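Local coordinates for protein cryptochrome DASH (Arabidopsis thaliana, PDB 2J4D) that repairs cyclobutane pyrimidine dimers in single-stranded DNA as a photolyase carrying FAD and a folate light antenna, and may act as a photoreceptor, at residues A[60-63]-A[67-70]; A[275-280]-A[455-460]; A[380-385]-A[461-466]. All coordinates share one frame; numbering follows the deposited sequence.

Interaction 1 (A[60-63]-A[67-70]); sequences KAWS and TILP
In the beta-alpha-beta unit formed by strand 41-46, helix 56-63 and strand 67-74, Trp62 and Ala61 on the helix meet Ile68 near the start of the returning strand. The unit belongs to the alpha/beta domain of the DNA photolyase family, and the backbones draw nearest at Trp62 and Ile68, whose CA atoms are 6.7 Å apart. One methyl does nearly all the touching: Ile68 CD1 stands 3.5 Å from Trp62 CA and 3.7 Å from Trp62 CB. The indole is met only at its edge, near the ring plane, where Trp62 CD1 lies 4.2 Å from the same methyl. The torsions explain this: a chi1 of 172° sets CG of Trp62 beside its carbonyl carbon, where CB and the ring edge at CD1, not a ring face, meet the methyl, whereas Ile68 extends CG1 and CD1 (chi2 168°) to the helix backbone. Ala61 adds its carbonyl carbon, 4.2 Å from Ile68 CD1. No hydrogen bond crosses; the contact is apolar and buried. Around it, Ala61 and Ile68 both pack on Thr42 of strand 41-46, Ala61 also touches Phe140 of strand 138-142, and the Trp62 side chain rests on the loop residues Val34 and Pro214.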
loop_
_atom_site.group_PDB
_atom_site.type_symbol
_atom_site.label_atom_id
_atom_site.label_comp_id
_atom_site.label_asym_id
_atom_site.label_seq_id
_atom_site.Cartn_x
_atom_site.Cartn_y
_atom_site.Cartn_z
ATOM N N LYS A 60 -3.597 22.087 4.782
ATOM C CA LYS A 60 -3.098 22.885 5.904
ATOM C C LYS A 60 -1.913 23.756 5.501
ATOM O O LYS A 60 -1.752 24.880 5.996
ATOM C CB LYS A 60 -2.722 21.968 7.072
ATOM C CG LYS A 60 -2.224 22.690 8.326
ATOM C CD LYS A 60 -3.185 23.774 8.810
ATOM C CE LYS A 60 -2.855 24.233 10.232
ATOM N NZ LYS A 60 -3.745 23.597 11.254
ATOM N N ALA A 61 -1.087 23.237 4.601
ATOM C CA ALA A 61 0.074 23.975 4.115
ATOM C C ALA A 61 -0.401 25.203 3.335
ATOM O O ALA A 61 0.090 26.320 3.527
ATOM C CB ALA A 61 0.911 23.086 3.217
ATOM N N TRP A 62 -1.369 24.981 2.456
ATOM C CA TRP A 62 -1.926 26.043 1.633
ATOM C C TRP A 62 -2.628 27.120 2.451
ATOM O O TRP A 62 -2.432 28.310 2.216
ATOM C CB TRP A 62 -2.912 25.443 0.632
ATOM C CG TRP A 62 -3.698 26.456 -0.140
ATOM C CD1 TRP A 62 -3.258 27.223 -1.183
ATOM C CD2 TRP A 62 -5.071 26.799 0.060
ATOM N NE1 TRP A 62 -4.280 28.019 -1.649
ATOM C CE2 TRP A 62 -5.403 27.780 -0.902
ATOM C CE3 TRP A 62 -6.057 26.371 0.961
ATOM C CZ2 TRP A 62 -6.680 28.342 -0.989
ATOM C CZ3 TRP A 62 -7.330 26.932 0.873
ATOM C CH2 TRP A 62 -7.627 27.906 -0.096
ATOM N N SER A 63 -3.433 26.704 3.419
ATOM C CA SER A 63 -4.186 27.655 4.222
ATOM C C SER A 63 -3.371 28.393 5.277
ATOM O O SER A 63 -3.850 29.357 5.866
ATOM C CB SER A 63 -5.376 26.956 4.890
ATOM O OG SER A 63 -4.938 25.937 5.764
ATOM N N THR A 67 2.804 30.959 0.059
ATOM C CA THR A 67 3.638 30.295 -0.944
ATOM C C THR A 67 3.993 28.880 -0.482
ATOM O O THR A 67 4.351 28.674 0.675
ATOM C CB THR A 67 4.938 31.088 -1.166
ATOM O OG1 THR A 67 4.612 32.453 -1.447
ATOM C CG2 THR A 67 5.718 30.527 -2.340
ATOM N N ILE A 68 3.905 27.905 -1.382
ATOM C CA ILE A 68 4.210 26.518 -1.016
ATOM C C ILE A 68 5.324 25.909 -1.841
ATOM O O ILE A 68 5.372 26.095 -3.050
ATOM C CB ILE A 68 2.989 25.584 -1.216
ATOM C CG1 ILE A 68 1.788 26.096 -0.427
ATOM C CG2 ILE A 68 3.360 24.154 -0.795
ATOM C CD1 ILE A 68 0.483 25.393 -0.797
ATOM N N LEU A 69 6.209 25.165 -1.184
ATOM C CA LEU A 69 7.285 24.474 -1.885
ATOM C C LEU A 69 7.112 22.970 -1.640
ATOM O O LEU A 69 7.530 22.459 -0.606
ATOM C CB LEU A 69 8.662 24.916 -1.371
ATOM C CG LEU A 69 9.838 24.116 -1.941
ATOM C CD1 LEU A 69 9.780 24.124 -3.459
ATOM C CD2 LEU A 69 11.156 24.714 -1.461
ATOM N N PRO A 70 6.465 22.254 -2.574
ATOM C CA PRO A 70 6.246 20.804 -2.443
ATOM C C PRO A 70 7.551 20.057 -2.709
ATOM O O PRO A 70 8.243 20.329 -3.691
ATOM C CB PRO A 70 5.196 20.503 -3.518
ATOM C CG PRO A 70 4.524 21.843 -3.751
ATOM C CD PRO A 70 5.686 22.801 -3.697
#

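Interaction 2 (A[275-280]-A[455-460]); sequences TRNGML and QNYDPE
Met279 reaches from the loop after helix 272-275 to the C-terminal end of helix 450-457, in the FAD-binding domain of the photolyase family, where it meets Tyr457 and Asp458. From CB its chain first runs out straight, with chi2 at -172°, and then bends at the sulfur (chi3 -77°), a bend that turns the terminal methyl to Tyr457 and Asp458. That methyl, Met279 CE, lies 3.8 Å from Asp458 CB and 3.7 Å from Tyr457 O, with Tyr457 CB slightly farther away at 4.1 Å. The Met279 and Asp458 side chains cross at about a right angle.

Beside this apolar tip, Asn277 approaches the tyrosine ring obliquely: its CB is 3.8 Å from Tyr457 CE1. A water links the two backbones, donating to Asn277 O at 2.9 Å and to Tyr457 O at 2.7 Å; it lies in the ring plane at the edge of Tyr457. The loop is shaped by a type I turn from Thr275 to Gly278, closed by Gly278 N to Thr275 O at 2.8 Å.

The Tyr457 ring also makes a cation-pi contact with Arg392, a probable ATP-binding residue by similarity, while the carboxylate of Asp458 accepts from Tyr463 N and Val464 N at the start of helix 462-467. Met279 packs on Tyr463 of that helix and on Leu375 and Asn379 of helix 374-386, joining the loop to three helices.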
loop_
_atom_site.group_PDB
_atom_site.type_symbol
_atom_site.label_atom_id
_atom_site.label_comp_id
_atom_site.label_asym_id
_atom_site.label_seq_id
_atom_site.Cartn_x
_atom_site.Cartn_y
_atom_site.Cartn_z
ATOM N N THR A 275 -16.876 -12.351 -4.989
ATOM C CA THR A 275 -15.681 -12.662 -5.772
ATOM C C THR A 275 -14.321 -12.410 -5.129
ATOM O O THR A 275 -13.306 -12.887 -5.637
ATOM C CB THR A 275 -15.689 -11.866 -7.075
ATOM O OG1 THR A 275 -15.542 -10.475 -6.768
ATOM C CG2 THR A 275 -17.012 -12.061 -7.816
ATOM N N ARG A 276 -14.297 -11.675 -4.018
ATOM C CA ARG A 276 -13.039 -11.306 -3.367
ATOM C C ARG A 276 -12.044 -12.408 -3.010
ATOM O O ARG A 276 -10.895 -12.113 -2.694
ATOM C CB ARG A 276 -13.317 -10.451 -2.124
ATOM C CG ARG A 276 -14.103 -11.146 -1.025
ATOM C CD ARG A 276 -14.161 -10.252 0.213
ATOM N NE ARG A 276 -12.826 -10.039 0.769
ATOM C CZ ARG A 276 -12.148 -10.961 1.444
ATOM N NH1 ARG A 276 -12.686 -12.157 1.659
ATOM N NH2 ARG A 276 -10.924 -10.700 1.888
ATOM N N ASN A 277 -12.463 -13.668 -3.053
ATOM C CA ASN A 277 -11.534 -14.753 -2.756
ATOM C C ASN A 277 -10.951 -15.361 -4.021
ATOM O O ASN A 277 -10.328 -16.421 -3.978
ATOM C CB ASN A 277 -12.203 -15.842 -1.927
ATOM C CG ASN A 277 -12.191 -15.526 -0.451
ATOM O OD1 ASN A 277 -13.239 -15.341 0.164
ATOM N ND2 ASN A 277 -10.997 -15.456 0.129
ATOM N N GLY A 278 -11.168 -14.690 -5.146
ATOM C CA GLY A 278 -10.624 -15.170 -6.405
ATOM C C GLY A 278 -9.119 -14.954 -6.400
ATOM O O GLY A 278 -8.586 -14.319 -5.485
ATOM N N MET A 279 -8.424 -15.473 -7.407
ATOM C CA MET A 279 -6.974 -15.310 -7.464
ATOM C C MET A 279 -6.504 -14.909 -8.850
ATOM O O MET A 279 -5.401 -14.384 -9.014
ATOM C CB MET A 279 -6.272 -16.609 -7.058
ATOM C CG MET A 279 -6.583 -17.089 -5.648
ATOM S SD MET A 279 -5.557 -18.497 -5.151
ATOM C CE MET A 279 -6.385 -19.810 -6.054
ATOM N N LEU A 280 -7.352 -15.142 -9.844
ATOM C CA LEU A 280 -7.007 -14.842 -11.222
ATOM C C LEU A 280 -7.723 -13.629 -11.809
ATOM O O LEU A 280 -8.948 -13.544 -11.771
ATOM C CB LEU A 280 -7.305 -16.075 -12.082
ATOM C CG LEU A 280 -6.808 -16.103 -13.525
ATOM C CD1 LEU A 280 -5.281 -16.057 -13.552
ATOM C CD2 LEU A 280 -7.318 -17.375 -14.196
ATOM N N GLN A 455 -9.089 -26.906 -3.938
ATOM C CA GLN A 455 -10.418 -27.358 -4.326
ATOM C C GLN A 455 -11.461 -26.262 -4.173
ATOM O O GLN A 455 -12.331 -26.103 -5.030
ATOM C CB GLN A 455 -10.813 -28.579 -3.490
ATOM C CG GLN A 455 -12.140 -29.205 -3.877
ATOM C CD GLN A 455 -12.254 -29.476 -5.370
ATOM O OE1 GLN A 455 -11.262 -29.772 -6.042
ATOM N NE2 GLN A 455 -13.474 -29.388 -5.893
ATOM N N ASN A 456 -11.368 -25.494 -3.093
ATOM C CA ASN A 456 -12.340 -24.432 -2.860
ATOM C C ASN A 456 -12.123 -23.168 -3.669
ATOM O O ASN A 456 -13.090 -22.518 -4.070
ATOM C CB ASN A 456 -12.384 -24.050 -1.379
ATOM C CG ASN A 456 -12.788 -25.208 -0.493
ATOM O OD1 ASN A 456 -13.518 -26.102 -0.921
ATOM N ND2 ASN A 456 -12.327 -25.195 0.756
ATOM N N TYR A 457 -10.867 -22.821 -3.931
ATOM C CA TYR A 457 -10.598 -21.585 -4.647
ATOM C C TYR A 457 -10.028 -21.676 -6.057
ATOM O O TYR A 457 -9.935 -20.662 -6.748
ATOM C CB TYR A 457 -9.728 -20.697 -3.761
ATOM C CG TYR A 457 -10.386 -20.451 -2.424
ATOM C CD1 TYR A 457 -11.548 -19.685 -2.332
ATOM C CD2 TYR A 457 -9.889 -21.034 -1.260
ATOM C CE1 TYR A 457 -12.199 -19.509 -1.118
ATOM C CE2 TYR A 457 -10.535 -20.866 -0.036
ATOM C CZ TYR A 457 -11.690 -20.102 0.026
ATOM O OH TYR A 457 -12.339 -19.925 1.228
ATOM N N ASP A 458 -9.652 -22.878 -6.489
ATOM C CA ASP A 458 -9.133 -23.077 -7.847
ATOM C C ASP A 458 -9.484 -24.500 -8.286
ATOM O O ASP A 458 -8.618 -25.268 -8.710
ATOM C CB ASP A 458 -7.616 -22.871 -7.883
ATOM C CG ASP A 458 -7.064 -22.845 -9.300
ATOM O OD1 ASP A 458 -7.747 -22.305 -10.198
ATOM O OD2 ASP A 458 -5.946 -23.347 -9.518
ATOM N N PRO A 459 -10.777 -24.859 -8.200
ATOM C CA PRO A 459 -11.289 -26.186 -8.567
ATOM C C PRO A 459 -10.895 -26.679 -9.955
ATOM O O PRO A 459 -10.575 -27.855 -10.125
ATOM C CB PRO A 459 -12.799 -26.028 -8.403
ATOM C CG PRO A 459 -13.025 -24.590 -8.731
ATOM C CD PRO A 459 -11.891 -23.920 -7.980
ATOM N N GLU A 460 -10.916 -25.789 -10.939
ATOM C CA GLU A 460 -10.560 -26.157 -12.306
ATOM C C GLU A 460 -9.056 -26.036 -12.573
ATOM O O GLU A 460 -8.584 -26.339 -13.676
ATOM C CB GLU A 460 -11.322 -25.278 -13.300
ATOM C CG GLU A 460 -12.828 -25.242 -13.093
ATOM C CD GLU A 460 -13.441 -26.626 -13.046
ATOM O OE1 GLU A 460 -13.751 -27.108 -11.934
ATOM O OE2 GLU A 460 -13.604 -27.237 -14.122
HETATM O O HOH W 1 -11.089 -18.366 -5.949
#

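Interaction 3 (A[380-385]-A[461-466]); sequences MKELST and GEYVAF
Tyr463 OH donates to Glu382 OE1 across 2.6 Å, a short hydrogen bond between two buried side chains and the sole hydrogen bond between 380-385 and 461-466. The hydroxyl meets the carboxylate oxygen nearly along its C-O axis, and OE1 in turn lies in the plane of the phenol at its edge, 3.3 Å from Tyr463 CE1. Carboxylate and ring are nevertheless not coplanar: their planes are 56° apart, and the two side chains cross at about a right angle. Glu382 CB, 3.6 Å from Tyr463 OH, provides an aliphatic neighbour for the same hydroxyl.

Both groups span a wide gap between helices, since the closest CA atoms, those of Glu382 and Phe466, are 9.8 Å apart. Glu382 does so fully stretched, CG anti to the backbone N (chi1 -179°) and the chain extended beyond it. Tyr463 sits in the first turn of its helix, after Gly461 at the N-cap position, and its ring projects to helix 374-386, where it also packs on Ala378 and Asn379. Trp467 borders both partners, touching Glu382 and meeting the Tyr463 ring with planes at about 60°.

Within helix 374-386, Lys381 O is gripped from opposite faces of its plane by Thr385 OG1, at 2.7 Å, and by Thr385 N. A phenylalanine in place of Tyr463 would probably leave Glu382 OE1 without the phenol's hydrogen bond and the carboxylate less restrained in rotation.

Chemically, a neutral phenol is matched to an acid inside the FAD-binding domain. The short bond from a phenol donor in a buried place would be expected to favour the ionised acid, without proving it.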
loop_
_atom_site.group_PDB
_atom_site.type_symbol
_atom_site.label_atom_id
_atom_site.label_comp_id
_atom_site.label_asym_id
_atom_site.label_seq_id
_atom_site.Cartn_x
_atom_site.Cartn_y
_atom_site.Cartn_z
ATOM N N MET A 380 3.601 -17.565 -5.729
ATOM C CA MET A 380 4.918 -16.954 -5.574
ATOM C C MET A 380 5.433 -16.422 -6.907
ATOM O O MET A 380 6.158 -15.426 -6.954
ATOM C CB MET A 380 5.908 -17.958 -4.978
ATOM C CG MET A 380 5.508 -18.463 -3.590
ATOM S SD MET A 380 5.101 -17.125 -2.429
ATOM C CE MET A 380 6.729 -16.319 -2.290
ATOM N N LYS A 381 5.055 -17.080 -7.999
ATOM C CA LYS A 381 5.486 -16.619 -9.310
ATOM C C LYS A 381 4.696 -15.348 -9.649
ATOM O O LYS A 381 5.238 -14.405 -10.224
ATOM C CB LYS A 381 5.242 -17.700 -10.371
ATOM C CG LYS A 381 5.922 -17.414 -11.710
ATOM C CD LYS A 381 5.776 -18.578 -12.689
ATOM C CE LYS A 381 6.449 -19.859 -12.173
ATOM N NZ LYS A 381 7.939 -19.766 -12.036
ATOM N N GLU A 382 3.414 -15.318 -9.290
ATOM C CA GLU A 382 2.601 -14.129 -9.556
ATOM C C GLU A 382 3.257 -12.932 -8.866
ATOM O O GLU A 382 3.410 -11.855 -9.447
ATOM C CB GLU A 382 1.171 -14.299 -9.019
ATOM C CG GLU A 382 0.295 -13.066 -9.301
ATOM C CD GLU A 382 -1.121 -13.174 -8.764
ATOM O OE1 GLU A 382 -1.544 -14.281 -8.379
ATOM O OE2 GLU A 382 -1.820 -12.138 -8.736
ATOM N N LEU A 383 3.656 -13.145 -7.620
ATOM C CA LEU A 383 4.293 -12.104 -6.822
ATOM C C LEU A 383 5.588 -11.554 -7.424
ATOM O O LEU A 383 5.734 -10.344 -7.575
ATOM C CB LEU A 383 4.586 -12.642 -5.426
ATOM C CG LEU A 383 5.361 -11.696 -4.504
ATOM C CD1 LEU A 383 4.528 -10.429 -4.238
ATOM C CD2 LEU A 383 5.674 -12.417 -3.212
ATOM N N SER A 384 6.535 -12.430 -7.761
ATOM C CA SER A 384 7.800 -11.950 -8.315
ATOM C C SER A 384 7.665 -11.368 -9.727
ATOM O O SER A 384 8.487 -10.569 -10.153
ATOM C CB SER A 384 8.854 -13.067 -8.294
ATOM O OG SER A 384 8.408 -14.188 -9.024
ATOM N N THR A 385 6.614 -11.753 -10.436
ATOM C CA THR A 385 6.375 -11.273 -11.793
ATOM C C THR A 385 5.585 -9.967 -11.858
ATOM O O THR A 385 5.835 -9.125 -12.723
ATOM C CB THR A 385 5.577 -12.319 -12.618
ATOM O OG1 THR A 385 6.259 -13.578 -12.580
ATOM C CG2 THR A 385 5.412 -11.860 -14.070
ATOM N N GLY A 461 -8.308 -25.599 -11.566
ATOM C CA GLY A 461 -6.872 -25.442 -11.729
ATOM C C GLY A 461 -6.570 -24.341 -12.724
ATOM O O GLY A 461 -5.467 -24.248 -13.262
ATOM N N GLU A 462 -7.564 -23.499 -12.968
ATOM C CA GLU A 462 -7.427 -22.393 -13.904
ATOM C C GLU A 462 -6.299 -21.443 -13.479
ATOM O O GLU A 462 -5.517 -20.977 -14.310
ATOM C CB GLU A 462 -8.744 -21.621 -13.970
ATOM C CG GLU A 462 -9.041 -20.998 -15.312
ATOM C CD GLU A 462 -9.336 -22.046 -16.366
ATOM O OE1 GLU A 462 -10.254 -22.864 -16.146
ATOM O OE2 GLU A 462 -8.653 -22.056 -17.413
ATOM N N TYR A 463 -6.218 -21.160 -12.180
ATOM C CA TYR A 463 -5.192 -20.250 -11.670
ATOM C C TYR A 463 -3.777 -20.812 -11.786
ATOM O O TYR A 463 -2.898 -20.168 -12.352
ATOM C CB TYR A 463 -5.474 -19.879 -10.206
ATOM C CG TYR A 463 -4.376 -19.039 -9.573
ATOM C CD1 TYR A 463 -4.217 -17.691 -9.903
ATOM C CD2 TYR A 463 -3.468 -19.608 -8.682
ATOM C CE1 TYR A 463 -3.176 -16.932 -9.363
ATOM C CE2 TYR A 463 -2.421 -18.857 -8.136
ATOM C CZ TYR A 463 -2.283 -17.524 -8.483
ATOM O OH TYR A 463 -1.243 -16.793 -7.958
ATOM N N VAL A 464 -3.542 -22.003 -11.251
ATOM C CA VAL A 464 -2.201 -22.567 -11.336
ATOM C C VAL A 464 -1.775 -22.805 -12.785
ATOM O O VAL A 464 -0.594 -22.689 -13.115
ATOM C CB VAL A 464 -2.075 -23.873 -10.525
ATOM C CG1 VAL A 464 -2.404 -23.594 -9.071
ATOM C CG2 VAL A 464 -2.990 -24.949 -11.087
ATOM N N ALA A 465 -2.739 -23.105 -13.651
ATOM C CA ALA A 465 -2.457 -23.357 -15.067
ATOM C C ALA A 465 -2.026 -22.088 -15.794
ATOM O O ALA A 465 -1.188 -22.129 -16.701
ATOM C CB ALA A 465 -3.694 -23.952 -15.753
ATOM N N PHE A 466 -2.609 -20.960 -15.409
ATOM C CA PHE A 466 -2.257 -19.698 -16.035
ATOM C C PHE A 466 -0.804 -19.348 -15.725
ATOM O O PHE A 466 -0.058 -18.918 -16.606
ATOM C CB PHE A 466 -3.182 -18.573 -15.538
ATOM C CG PHE A 466 -2.778 -17.206 -16.012
ATOM C CD1 PHE A 466 -1.935 -16.408 -15.243
ATOM C CD2 PHE A 466 -3.198 -16.736 -17.254
ATOM C CE1 PHE A 466 -1.510 -15.162 -15.705
ATOM C CE2 PHE A 466 -2.780 -15.490 -17.731
ATOM C CZ PHE A 466 -1.931 -14.699 -16.954
#

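Interactions 2 and 3 form one continuous cluster, with centres 12 Å apart, whereas interaction 1 lies across the chain's centre in the alpha/beta domain, its centre 47 Å from that of interaction 2 and 45 Å from that of interaction 3. Besides the turn between helices 450-457 and 462-467, the cluster is joined by the 275-280 loop, which packs on helix 462-467: Met279 O lies 3.4 Å from Tyr463 CE1, and Leu280 CD1 lies 3.7 Å from Phe466 CG. Both contacts lie near the flavin without touching it through their closest side chains: that of Asn277 is about 8 Å from bound FAD and that of Glu382 about 9 Å. Interaction 1 is remote from the annotated sites.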